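Local coordinates for REP-associated tyrosine transposase (Escherichia coli, PDB 4ER8), which binds repeated extragenic palindrome (REP) sequences and cleaves and recombines the mosaic elements built from them, acting as a single-stranded DNA endonuclease, at residues 30-35 and 132-137; 99-102 and 107-110. All coordinates share one frame; numbering follows the deposited sequence.

Contact 1 of 2, residues 30-35 and 132-137; sequences TQYQML and WPFSTF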
loop_
_atom_site.group_PDB
_atom_site.type_symbol
_atom_site.label_atom_id
_atom_site.label_comp_id
_atom_site.label_asym_id
_atom_site.label_seq_id
_atom_site.Cartn_x
_atom_site.Cartn_y
_atom_site.Cartn_z
ATOM N N THR A 30 6.126 3.618 13.759
ATOM C CA THR A 30 5.936 3.834 15.187
ATOM C C THR A 30 4.495 3.485 15.591
ATOM O O THR A 30 4.274 2.654 16.483
ATOM C CB THR A 30 6.342 5.288 15.543
ATOM O OG1 THR A 30 7.752 5.450 15.293
ATOM C CG2 THR A 30 6.026 5.645 17.002
ATOM N N GLN A 31 3.516 4.052 14.891
ATOM C CA GLN A 31 2.125 3.751 15.176
ATOM C C GLN A 31 1.576 2.677 14.271
ATOM O O GLN A 31 0.395 2.687 13.897
ATOM C CB GLN A 31 1.276 5.005 15.069
ATOM C CG GLN A 31 1.593 6.047 16.124
ATOM C CD GLN A 31 1.646 5.452 17.520
ATOM O OE1 GLN A 31 2.576 5.740 18.276
ATOM N NE2 GLN A 31 0.661 4.601 17.865
ATOM N N TYR A 32 2.419 1.714 13.947
ATOM C CA TYR A 32 1.958 0.584 13.161
ATOM C C TYR A 32 0.560 0.086 13.570
ATOM O O TYR A 32 -0.291 -0.215 12.722
ATOM C CB TYR A 32 2.963 -0.557 13.243
ATOM C CG TYR A 32 2.715 -1.628 12.208
ATOM C CD1 TYR A 32 2.429 -1.292 10.880
ATOM C CD2 TYR A 32 2.778 -2.980 12.547
ATOM C CE1 TYR A 32 2.206 -2.276 9.929
ATOM C CE2 TYR A 32 2.567 -3.966 11.599
ATOM C CZ TYR A 32 2.276 -3.610 10.294
ATOM O OH TYR A 32 2.067 -4.590 9.363
ATOM N N GLN A 33 0.344 0.031 14.878
ATOM C CA GLN A 33 -0.849 -0.521 15.490
ATOM C C GLN A 33 -2.102 0.241 15.150
ATOM O O GLN A 33 -3.070 -0.362 14.707
ATOM C CB GLN A 33 -0.656 -0.580 17.010
ATOM C CG GLN A 33 0.422 -1.578 17.446
ATOM C CD GLN A 33 0.245 -2.910 16.729
ATOM O OE1 GLN A 33 -0.893 -3.358 16.488
ATOM N NE2 GLN A 33 1.370 -3.539 16.352
ATOM N N MET A 34 -2.095 1.557 15.358
ATOM C CA MET A 34 -3.236 2.390 14.953
ATOM C C MET A 34 -3.527 2.163 13.486
ATOM O O MET A 34 -4.694 2.014 13.109
ATOM C CB MET A 34 -2.968 3.875 15.151
ATOM C CG MET A 34 -3.232 4.420 16.551
ATOM S SD MET A 34 -1.849 5.527 16.968
ATOM C CE MET A 34 -2.314 6.062 18.623
ATOM N N LEU A 35 -2.470 2.116 12.665
ATOM C CA LEU A 35 -2.660 1.892 11.233
ATOM C C LEU A 35 -3.359 0.585 11.010
ATOM O O LEU A 35 -4.462 0.555 10.462
ATOM C CB LEU A 35 -1.351 1.915 10.461
ATOM C CG LEU A 35 -1.435 1.778 8.933
ATOM C CD1 LEU A 35 -2.039 2.977 8.251
ATOM C CD2 LEU A 35 -0.063 1.552 8.383
ATOM N N TRP A 132 12.232 -7.018 6.644
ATOM C CA TRP A 132 11.163 -6.060 6.938
ATOM C C TRP A 132 9.872 -6.715 7.408
ATOM O O TRP A 132 9.214 -7.432 6.636
ATOM C CB TRP A 132 10.874 -5.167 5.731
ATOM C CG TRP A 132 10.110 -3.915 6.059
ATOM C CD1 TRP A 132 8.786 -3.643 5.771
ATOM C CD2 TRP A 132 10.615 -2.753 6.723
ATOM N NE1 TRP A 132 8.441 -2.382 6.221
ATOM C CE2 TRP A 132 9.541 -1.811 6.809
ATOM C CE3 TRP A 132 11.859 -2.412 7.266
ATOM C CZ2 TRP A 132 9.687 -0.557 7.417
ATOM C CZ3 TRP A 132 12.003 -1.131 7.874
ATOM C CH2 TRP A 132 10.924 -0.237 7.940
ATOM N N PRO A 133 9.509 -6.471 8.681
ATOM C CA PRO A 133 8.306 -7.058 9.276
ATOM C C PRO A 133 7.021 -6.371 8.901
ATOM O O PRO A 133 5.953 -6.923 9.117
ATOM C CB PRO A 133 8.532 -6.876 10.775
ATOM C CG PRO A 133 9.510 -5.747 10.891
ATOM C CD PRO A 133 10.416 -5.919 9.707
ATOM N N PHE A 134 7.116 -5.167 8.357
ATOM C CA PHE A 134 5.925 -4.340 8.171
ATOM C C PHE A 134 5.281 -4.569 6.815
ATOM O O PHE A 134 5.154 -3.632 6.020
ATOM C CB PHE A 134 6.289 -2.863 8.343
ATOM C CG PHE A 134 6.751 -2.517 9.719
ATOM C CD1 PHE A 134 8.067 -2.139 9.949
ATOM C CD2 PHE A 134 5.877 -2.600 10.805
ATOM C CE1 PHE A 134 8.528 -1.837 11.242
ATOM C CE2 PHE A 134 6.314 -2.295 12.122
ATOM C CZ PHE A 134 7.646 -1.923 12.337
ATOM N N SER A 135 4.880 -5.799 6.531
ATOM C CA SER A 135 4.240 -6.084 5.258
ATOM C C SER A 135 3.511 -7.416 5.272
ATOM O O SER A 135 3.602 -8.153 6.243
ATOM C CB SER A 135 5.284 -6.117 4.170
ATOM O OG SER A 135 6.026 -7.290 4.287
ATOM N N THR A 136 2.816 -7.730 4.185
ATOM C CA THR A 136 2.165 -9.011 4.048
ATOM C C THR A 136 3.099 -10.101 3.469
ATOM O O THR A 136 2.648 -11.214 3.103
ATOM C CB THR A 136 0.967 -8.894 3.152
ATOM O OG1 THR A 136 1.395 -8.486 1.840
ATOM C CG2 THR A 136 0.011 -7.894 3.742
ATOM N N PHE A 137 4.391 -9.780 3.376
ATOM C CA PHE A 137 5.342 -10.739 2.816
ATOM C C PHE A 137 5.307 -12.041 3.591
ATOM O O PHE A 137 5.082 -13.101 3.029
ATOM C CB PHE A 137 6.741 -10.177 2.812
ATOM C CG PHE A 137 7.766 -11.125 2.271
ATOM C CD1 PHE A 137 7.787 -11.456 0.906
ATOM C CD2 PHE A 137 8.752 -11.651 3.104
ATOM C CE1 PHE A 137 8.767 -12.309 0.390
ATOM C CE2 PHE A 137 9.723 -12.517 2.601
ATOM C CZ PHE A 137 9.727 -12.838 1.246
#

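Contact 2 of 2, residues 99-102 and 107-110; sequences WEHA and KDYR. With nucleotides of chain B.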
loop_
_atom_site.group_PDB
_atom_site.type_symbol
_atom_site.label_atom_id
_atom_site.label_comp_id
_atom_site.label_asym_id
_atom_site.label_seq_id
_atom_site.Cartn_x
_atom_site.Cartn_y
_atom_site.Cartn_z
ATOM N N TRP A 99 -1.983 7.631 -5.408
ATOM C CA TRP A 99 -1.738 7.107 -6.724
ATOM C C TRP A 99 -2.501 5.811 -6.914
ATOM O O TRP A 99 -2.485 4.963 -6.037
ATOM C CB TRP A 99 -0.234 6.890 -6.916
ATOM C CG TRP A 99 0.127 6.122 -8.172
ATOM C CD1 TRP A 99 0.340 4.768 -8.289
ATOM C CD2 TRP A 99 0.330 6.671 -9.468
ATOM N NE1 TRP A 99 0.653 4.443 -9.583
ATOM C CE2 TRP A 99 0.637 5.590 -10.335
ATOM C CE3 TRP A 99 0.280 7.973 -9.989
ATOM C CZ2 TRP A 99 0.900 5.778 -11.703
ATOM C CZ3 TRP A 99 0.515 8.158 -11.360
ATOM C CH2 TRP A 99 0.826 7.067 -12.195
ATOM N N GLU A 100 -3.156 5.664 -8.072
ATOM C CA GLU A 100 -3.978 4.488 -8.398
ATOM C C GLU A 100 -3.614 3.946 -9.751
ATOM O O GLU A 100 -3.521 4.703 -10.748
ATOM C CB GLU A 100 -5.456 4.835 -8.453
ATOM C CG GLU A 100 -6.367 3.744 -9.181
ATOM C CD GLU A 100 -6.552 4.014 -10.682
ATOM O OE1 GLU A 100 -6.176 3.177 -11.546
ATOM O OE2 GLU A 100 -7.061 5.104 -10.994
ATOM N N HIS A 101 -3.449 2.631 -9.823
ATOM C CA HIS A 101 -3.232 2.006 -11.101
ATOM C C HIS A 101 -3.931 0.664 -11.192
ATOM O O HIS A 101 -3.748 -0.235 -10.332
ATOM C CB HIS A 101 -1.740 1.877 -11.419
ATOM C CG HIS A 101 -1.446 0.907 -12.528
ATOM N ND1 HIS A 101 -1.518 1.259 -13.863
ATOM C CD2 HIS A 101 -1.109 -0.408 -12.497
ATOM C CE1 HIS A 101 -1.236 0.200 -14.604
ATOM N NE2 HIS A 101 -0.969 -0.820 -13.800
ATOM N N ALA A 102 -4.731 0.542 -12.244
ATOM C CA ALA A 102 -5.548 -0.634 -12.476
ATOM C C ALA A 102 -4.713 -1.774 -13.058
ATOM O O ALA A 102 -4.077 -1.602 -14.133
ATOM C CB ALA A 102 -6.621 -0.278 -13.423
ATOM N N LYS A 107 0.772 -10.842 -15.300
ATOM C CA LYS A 107 2.146 -10.358 -15.262
ATOM C C LYS A 107 2.222 -9.081 -14.468
ATOM O O LYS A 107 2.954 -9.026 -13.486
ATOM C CB LYS A 107 2.743 -10.159 -16.664
ATOM C CG LYS A 107 3.157 -11.490 -17.334
ATOM C CD LYS A 107 4.092 -11.310 -18.544
ATOM C CE LYS A 107 3.536 -12.077 -19.772
ATOM N NZ LYS A 107 4.567 -12.923 -20.478
ATOM N N ASP A 108 1.448 -8.074 -14.881
ATOM C CA ASP A 108 1.459 -6.789 -14.222
ATOM C C ASP A 108 1.221 -6.925 -12.734
ATOM O O ASP A 108 1.853 -6.213 -11.931
ATOM C CB ASP A 108 0.469 -5.822 -14.839
ATOM C CG ASP A 108 0.901 -4.386 -14.659
ATOM O OD1 ASP A 108 2.134 -4.135 -14.623
ATOM O OD2 ASP A 108 0.028 -3.487 -14.563
ATOM N N TYR A 109 0.360 -7.871 -12.366
ATOM C CA TYR A 109 0.015 -8.120 -10.973
ATOM C C TYR A 109 1.227 -8.531 -10.188
ATOM O O TYR A 109 1.564 -7.923 -9.162
ATOM C CB TYR A 109 -1.039 -9.197 -10.877
ATOM C CG TYR A 109 -1.382 -9.645 -9.475
ATOM C CD1 TYR A 109 -2.168 -8.865 -8.635
ATOM C CD2 TYR A 109 -0.971 -10.892 -9.006
ATOM C CE1 TYR A 109 -2.497 -9.297 -7.343
ATOM C CE2 TYR A 109 -1.293 -11.332 -7.737
ATOM C CZ TYR A 109 -2.067 -10.531 -6.920
ATOM O OH TYR A 109 -2.393 -10.978 -5.669
ATOM N N ARG A 110 1.883 -9.583 -10.664
ATOM C CA ARG A 110 3.144 -10.018 -10.072
ATOM C C ARG A 110 4.227 -8.932 -10.045
ATOM O O ARG A 110 4.920 -8.829 -9.029
ATOM C CB ARG A 110 3.672 -11.253 -10.762
ATOM C CG ARG A 110 2.889 -12.487 -10.419
ATOM C CD ARG A 110 2.965 -13.433 -11.592
ATOM N NE ARG A 110 2.201 -14.672 -11.417
ATOM C CZ ARG A 110 2.466 -15.792 -12.090
ATOM N NH1 ARG A 110 3.468 -15.808 -12.963
ATOM N NH2 ARG A 110 1.749 -16.880 -11.881
ATOM P P DT B 2 -0.520 9.190 -18.826
ATOM O OP1 DT B 2 0.065 10.381 -19.509
ATOM O OP2 DT B 2 0.381 8.088 -18.433
ATOM O "O5'" DT B 2 -1.243 9.754 -17.530
ATOM C "C5'" DT B 2 -1.806 11.040 -17.465
ATOM C "C4'" DT B 2 -2.280 11.173 -16.019
ATOM O "O4'" DT B 2 -2.797 9.868 -15.632
ATOM C "C3'" DT B 2 -1.188 11.518 -15.005
ATOM O "O3'" DT B 2 -1.780 12.246 -13.997
ATOM C "C2'" DT B 2 -0.880 10.158 -14.415
ATOM C "C1'" DT B 2 -2.237 9.469 -14.411
ATOM N N1 DT B 2 -2.151 7.979 -14.258
ATOM C C2 DT B 2 -2.737 7.360 -13.163
ATOM O O2 DT B 2 -3.368 7.932 -12.305
ATOM N N3 DT B 2 -2.594 5.999 -13.080
ATOM C C4 DT B 2 -1.901 5.171 -13.937
ATOM O O4 DT B 2 -1.810 3.942 -13.743
ATOM C C5 DT B 2 -1.289 5.852 -15.062
ATOM C C7 DT B 2 -0.518 5.030 -16.097
ATOM C C6 DT B 2 -1.445 7.204 -15.162
ATOM O "O5'" DG B 1 -2.536 4.970 -21.183
ATOM C "C5'" DG B 1 -2.865 6.340 -21.557
ATOM C "C4'" DG B 1 -3.520 7.151 -20.455
ATOM O "O4'" DG B 1 -4.578 6.360 -19.768
ATOM C "C3'" DG B 1 -2.561 7.558 -19.340
ATOM O "O3'" DG B 1 -1.744 8.629 -19.731
ATOM C "C2'" DG B 1 -3.600 7.919 -18.272
ATOM C "C1'" DG B 1 -4.657 6.817 -18.435
ATOM N N9 DG B 1 -4.425 5.608 -17.699
ATOM C C8 DG B 1 -3.814 4.478 -18.208
ATOM N N7 DG B 1 -3.727 3.505 -17.298
ATOM C C5 DG B 1 -4.349 4.000 -16.152
ATOM C C6 DG B 1 -4.580 3.377 -14.904
ATOM O O6 DG B 1 -4.240 2.217 -14.586
ATOM N N1 DG B 1 -5.251 4.209 -13.978
ATOM C C2 DG B 1 -5.629 5.492 -14.301
ATOM N N2 DG B 1 -6.232 6.166 -13.326
ATOM N N3 DG B 1 -5.420 6.094 -15.492
ATOM C C4 DG B 1 -4.773 5.302 -16.373
ATOM P P DA B 3 -1.255 13.679 -13.577
ATOM O OP1 DA B 3 -2.343 14.377 -12.888
ATOM O OP2 DA B 3 -0.834 14.325 -14.825
ATOM O "O5'" DA B 3 0.065 13.323 -12.753
ATOM C "C5'" DA B 3 0.025 12.631 -11.525
ATOM C "C4'" DA B 3 -0.435 13.592 -10.419
ATOM O "O4'" DA B 3 -0.548 12.883 -9.165
ATOM C "C3'" DA B 3 0.429 14.794 -10.132
ATOM O "O3'" DA B 3 -0.412 15.759 -9.636
ATOM C "C2'" DA B 3 1.333 14.268 -9.025
ATOM C "C1'" DA B 3 0.338 13.421 -8.222
ATOM N N9 DA B 3 0.803 12.230 -7.503
ATOM C C8 DA B 3 1.785 11.345 -7.852
ATOM N N7 DA B 3 1.928 10.363 -6.995
ATOM C C5 DA B 3 0.986 10.627 -6.011
ATOM C C6 DA B 3 0.633 9.960 -4.812
ATOM N N6 DA B 3 1.202 8.812 -4.341
ATOM N N1 DA B 3 -0.381 10.505 -4.113
ATOM C C2 DA B 3 -0.952 11.612 -4.561
ATOM N N3 DA B 3 -0.686 12.325 -5.645
ATOM C C4 DA B 3 0.287 11.761 -6.331
#

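Contact 1 of 2, residues 30-35 and 132-137
Y32 and F134 meet as a T-shaped (edge-to-face) aromatic pair that joins the first turn of helix 32-45 to the loop leading into helix 137-142, on the periphery of an HUH nuclease domain built round a four-stranded antiparallel sheet. The edge belongs to F134 and the face to Y32. The ring planes stand 77° apart, with the centroids separated by 4.7 Å. F134 CD2 sits 3.4 Å above the plane of the Y32 ring, over its centre, and is therefore almost equally far from every carbon of that ring; Y32 CD2 is 3.6 Å from F134 CD2. F134 CE2 follows along the same edge over Y32 CG and CD2; the two side chains run past one another in opposite senses instead of meeting end on.

The tyrosine reaches across because its CG lies anti to the backbone N (chi1 -167°), which places the ring against F134. F134 is itself held on several sides. Its other ortho carbon, CD1, rests 3.3 Å above the plane of the W132 ring, displaced toward the rim, while P133 CG lies over one of its own faces. F134 is also the centre of an inverse gamma turn, and its backbone is hydrogen-bonded to V55 of strand 49-55; the Y32 side chain also touches V55. Beyond the turn the chain enters helix 137-142 through an ST turn, in which F137 N donates to S135 OG at 3.1 Å.

Contact 2 of 2, residues 99-102 and 107-110
With CG anti to the backbone N (chi1 164°), H101 swings its imidazole off strand 99-102 toward helix 106-122, where D108, its CG also anti to its backbone N, extends from the opposite direction. The result is a His-carboxylate hydrogen bond at the edge strand of the antiparallel sheet, set against nucleotides of the bound REP DNA (chain B). H101 NE2 donates to D108 OD2 at 2.9 Å and 173°; the oxygen lies in the ring plane, while the carboxylate is turned 89° from it. Gripped at both nitrogens, the ring is probably held in one rotation, with ND1 turned to the DNA, where it donates to O4 of DT2 of chain B at 2.7 Å in a clearly more bent bond. Replacing H101 by an alanine removes both imidazole N-H groups and would probably leave D108 OD2 without this donor and O4 of DT2 without its ND1 partner.

The flanking residues read the bases too. E100 O accepts from N3 of DT2, whose base also lies over one face of the W99 ring. The E100 carboxylate takes two bonds from the guanine edge of DG1 of chain B, OE1 from N1 and OE2 from N2, and A102 N completes that edge by donating to O6 of DG1 at 2.9 Å.

How the contacts relate
An aromatic pair in contact 1 and a His-carboxylate hydrogen bond in contact 2 tie helices into one domain. Their centres lie 22 Å apart, on opposite sides of the chain's centre, and their nearest atoms about 9 Å. In sequence, contact 2 falls between the two segments of contact 1. Segment 99-102 of contact 2 binds the DNA directly, with D108 one shell behind H101, whereas the nearest atom of contact 1 is about 10 Å from it. Neither reaches the nickel ion bound by H59, H61, N119, H123 and E161: the S135 side chain is about 11 Å away and that of H101 about 14 Å. Helix 106-122, which carries D108, also supplies N119.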